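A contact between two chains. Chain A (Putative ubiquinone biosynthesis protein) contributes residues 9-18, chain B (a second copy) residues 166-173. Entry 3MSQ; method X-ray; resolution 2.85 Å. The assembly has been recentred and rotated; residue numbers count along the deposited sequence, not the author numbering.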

# COMPACT_ATOMS: atom_id res chain seq x y z
N ASN A 9 -1.60 -4.62 17.74
CA ASN A 9 -1.36 -3.72 16.61
C ASN A 9 -1.93 -4.29 15.32
O ASN A 9 -1.25 -5.04 14.61
CB ASN A 9 0.11 -3.30 16.45
CG ASN A 9 0.31 -2.06 15.59
OD1 ASN A 9 -0.37 -1.83 14.59
ND2 ASN A 9 1.27 -1.22 15.95
N ASN A 10 -3.19 -3.95 15.03
CA ASN A 10 -3.91 -4.41 13.84
C ASN A 10 -3.45 -3.69 12.59
O ASN A 10 -3.42 -4.31 11.53
CB ASN A 10 -5.43 -4.28 14.03
CG ASN A 10 -5.96 -5.09 15.18
OD1 ASN A 10 -5.74 -6.29 15.29
ND2 ASN A 10 -6.71 -4.44 16.05
N ASP A 11 -3.06 -2.41 12.69
CA ASP A 11 -2.56 -1.61 11.57
C ASP A 11 -1.34 -2.24 10.91
O ASP A 11 -1.21 -2.17 9.69
CB ASP A 11 -2.26 -0.16 11.99
CG ASP A 11 -3.50 0.60 12.43
OD1 ASP A 11 -4.46 0.69 11.62
OD2 ASP A 11 -3.53 1.07 13.60
N LYS A 12 -0.50 -2.92 11.71
CA LYS A 12 0.67 -3.65 11.21
C LYS A 12 0.26 -4.91 10.41
O LYS A 12 0.96 -5.32 9.49
CB LYS A 12 1.67 -3.94 12.32
CG LYS A 12 2.45 -2.70 12.75
CD LYS A 12 3.71 -3.04 13.52
CE LYS A 12 4.32 -1.83 14.19
NZ LYS A 12 4.89 -0.85 13.23
N GLY A 13 -0.91 -5.45 10.73
CA GLY A 13 -1.50 -6.55 10.00
C GLY A 13 -1.89 -6.09 8.61
O GLY A 13 -1.57 -6.76 7.63
N LEU A 14 -2.53 -4.91 8.53
CA LEU A 14 -2.91 -4.30 7.24
C LEU A 14 -1.68 -3.96 6.40
O LEU A 14 -1.68 -4.19 5.19
CB LEU A 14 -3.79 -3.04 7.45
CG LEU A 14 -4.31 -2.37 6.17
CD1 LEU A 14 -5.03 -3.35 5.30
CD2 LEU A 14 -5.16 -1.15 6.48
N LEU A 15 -0.62 -3.46 7.04
CA LEU A 15 0.64 -3.14 6.38
C LEU A 15 1.27 -4.40 5.80
O LEU A 15 1.79 -4.37 4.68
CB LEU A 15 1.61 -2.43 7.33
CG LEU A 15 1.29 -0.94 7.62
CD1 LEU A 15 2.04 -0.43 8.81
CD2 LEU A 15 1.58 -0.05 6.41
N ALA A 16 1.16 -5.53 6.53
CA ALA A 16 1.68 -6.84 6.12
C ALA A 16 0.94 -7.38 4.89
O ALA A 16 1.56 -8.01 4.02
CB ALA A 16 1.57 -7.81 7.27
N TYR A 17 -0.39 -7.14 4.83
CA TYR A 17 -1.27 -7.57 3.74
C TYR A 17 -0.95 -6.75 2.50
O TYR A 17 -0.84 -7.32 1.40
CB TYR A 17 -2.74 -7.45 4.19
CG TYR A 17 -3.77 -7.82 3.15
CD1 TYR A 17 -3.87 -9.12 2.66
CD2 TYR A 17 -4.71 -6.89 2.71
CE1 TYR A 17 -4.84 -9.47 1.71
CE2 TYR A 17 -5.68 -7.22 1.77
CZ TYR A 17 -5.74 -8.51 1.26
OH TYR A 17 -6.69 -8.83 0.33
N ILE A 18 -0.78 -5.42 2.66
CA ILE A 18 -0.42 -4.51 1.57
C ILE A 18 0.96 -4.92 1.00
O ILE A 18 1.12 -4.99 -0.22
CB ILE A 18 -0.47 -3.03 2.06
CG1 ILE A 18 -1.95 -2.55 2.21
CG2 ILE A 18 0.34 -2.10 1.14
CD1 ILE A 18 -2.17 -1.28 2.98
N MSE B 166 -13.97 -9.05 4.32
CA MSE B 166 -13.29 -10.11 5.08
C MSE B 166 -12.05 -9.64 5.83
O MSE B 166 -11.91 -9.94 7.01
CB MSE B 166 -12.93 -11.26 4.14
CG MSE B 166 -14.01 -12.34 4.04
SE MSE B 166 -13.57 -13.59 2.62
CE MSE B 166 -14.10 -12.58 1.24
N VAL B 167 -11.16 -8.88 5.15
CA VAL B 167 -9.91 -8.32 5.67
C VAL B 167 -10.17 -7.27 6.78
O VAL B 167 -9.52 -7.32 7.83
CB VAL B 167 -9.07 -7.74 4.50
CG1 VAL B 167 -7.86 -6.95 5.00
CG2 VAL B 167 -8.60 -8.84 3.57
N MSE B 168 -11.07 -6.31 6.54
CA MSE B 168 -11.36 -5.24 7.49
C MSE B 168 -12.03 -5.72 8.77
O MSE B 168 -11.70 -5.21 9.86
CB MSE B 168 -12.13 -4.10 6.83
CG MSE B 168 -11.32 -3.38 5.72
SE MSE B 168 -9.69 -2.49 6.34
CE MSE B 168 -8.51 -3.48 5.46
N ILE B 169 -12.93 -6.72 8.67
CA ILE B 169 -13.59 -7.30 9.83
C ILE B 169 -12.58 -8.14 10.62
O ILE B 169 -12.42 -7.91 11.81
CB ILE B 169 -14.90 -8.04 9.49
CG1 ILE B 169 -15.95 -7.14 8.73
CG2 ILE B 169 -15.51 -8.79 10.71
CD1 ILE B 169 -16.30 -5.83 9.31
N SER B 170 -11.86 -9.08 9.98
CA SER B 170 -10.86 -9.89 10.69
C SER B 170 -9.74 -9.06 11.31
O SER B 170 -9.32 -9.38 12.43
CB SER B 170 -10.31 -11.02 9.82
OG SER B 170 -9.89 -10.52 8.57
N LEU B 171 -9.31 -7.97 10.65
CA LEU B 171 -8.27 -7.10 11.22
C LEU B 171 -8.76 -6.20 12.35
O LEU B 171 -8.18 -6.22 13.43
CB LEU B 171 -7.55 -6.25 10.17
CG LEU B 171 -6.54 -6.98 9.30
CD1 LEU B 171 -6.14 -6.13 8.12
CD2 LEU B 171 -5.33 -7.38 10.10
N TYR B 172 -9.84 -5.44 12.10
CA TYR B 172 -10.37 -4.45 13.04
C TYR B 172 -11.52 -4.82 13.97
O TYR B 172 -11.63 -4.21 15.03
CB TYR B 172 -10.59 -3.11 12.35
CG TYR B 172 -9.33 -2.58 11.70
CD1 TYR B 172 -8.36 -1.91 12.45
CD2 TYR B 172 -9.06 -2.81 10.35
CE1 TYR B 172 -7.19 -1.45 11.86
CE2 TYR B 172 -7.88 -2.37 9.76
CZ TYR B 172 -6.95 -1.67 10.51
OH TYR B 172 -5.80 -1.20 9.92
N GLN B 173 -12.35 -5.78 13.61
CA GLN B 173 -13.43 -6.25 14.47
C GLN B 173 -13.58 -7.78 14.38
O GLN B 173 -14.61 -8.29 13.96
CB GLN B 173 -14.74 -5.46 14.26
CG GLN B 173 -15.19 -5.26 12.83
CD GLN B 173 -16.48 -4.49 12.77
OE1 GLN B 173 -17.55 -4.98 13.18
NE2 GLN B 173 -16.40 -3.27 12.26

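Two helices from two copies of the same protein meet here in a nearly antiparallel sense: the N-to-C directions of helix 11-18 in chain A and helix 166-172 in chain B differ by 146°, and the axes come no closer than 9.8 Å. The start of the first helix lies beside the end of the second, where Asn A10 CA and Leu B171 CA stand 5.8 Å apart. From there the register runs in opposite senses, so that Tyr A17 reaches back to Val B167. Together the stretches bury 427 Å².

Leu B171 gives up the most surface. Its CA-to-CB bond points toward chain A, and its two methyls spread over a backbone that has room for them: CD2 lies 3.9 Å from Gly A13 CA, while CD1 lies 3.8 Å from Leu A14 CA and 3.9 Å from Leu A14 CB. The glycine is what makes this fit possible. A CB built in ideal geometry on Gly A13 would fall 2.7 Å from Leu B171 CD2, a clash, so the bare CA leaves the space that the leucine occupies.

Tyr B172 covers nearly as much, by a different route. Its CA-to-CB bond points sideways, but the long side chain, with chi1 in the m well, carries the hydroxyl across to chain A. There Tyr B172 OH donates to Asp A11 OD1 at 2.9 Å, the one hydrogen bond between the stretches. Asp A11 starts with its CA-to-CB bond pointing away, yet its carboxylate end comes nearer and meets the tyrosine at the ring edge. Leu A14 CD2 also sits at that edge, 3.5 Å from Tyr B172 OH, so polar and apolar contacts share the edge of one ring.

Asn A10 is the third large contributor, and it shows that proximity is not bonding. Its CG is 3.0 Å from Leu B171 O, but no hydrogen bond joins them: Asn A10 OD1, 3.1 Å from Leu B171 O, is a second acceptor, and Asn A10 ND2 at 3.5 Å from the same oxygen has a poor angle. What the residue adds here is packing, including its CB at 4.0 Å from Tyr B172 CE1.

Farther along the helix, one turn on from Asn A10 at Leu A14 and about two turns on at Tyr A17, the contact is apolar. Leu A14 CD1 touches the selenomethionine methyl Met B168 CE at 3.5 Å, and Tyr A17 CZ meets Val B167 CG2 at 3.7 Å. These are van der Waals contacts between buried apolar groups, favoured because they keep hydrocarbon surface from water. The design rule is compact: glycine admits a leucine, apolar side chains, the Tyr A17 ring among them, continue the packing along the helices, and a tyrosine supplies the directional bond.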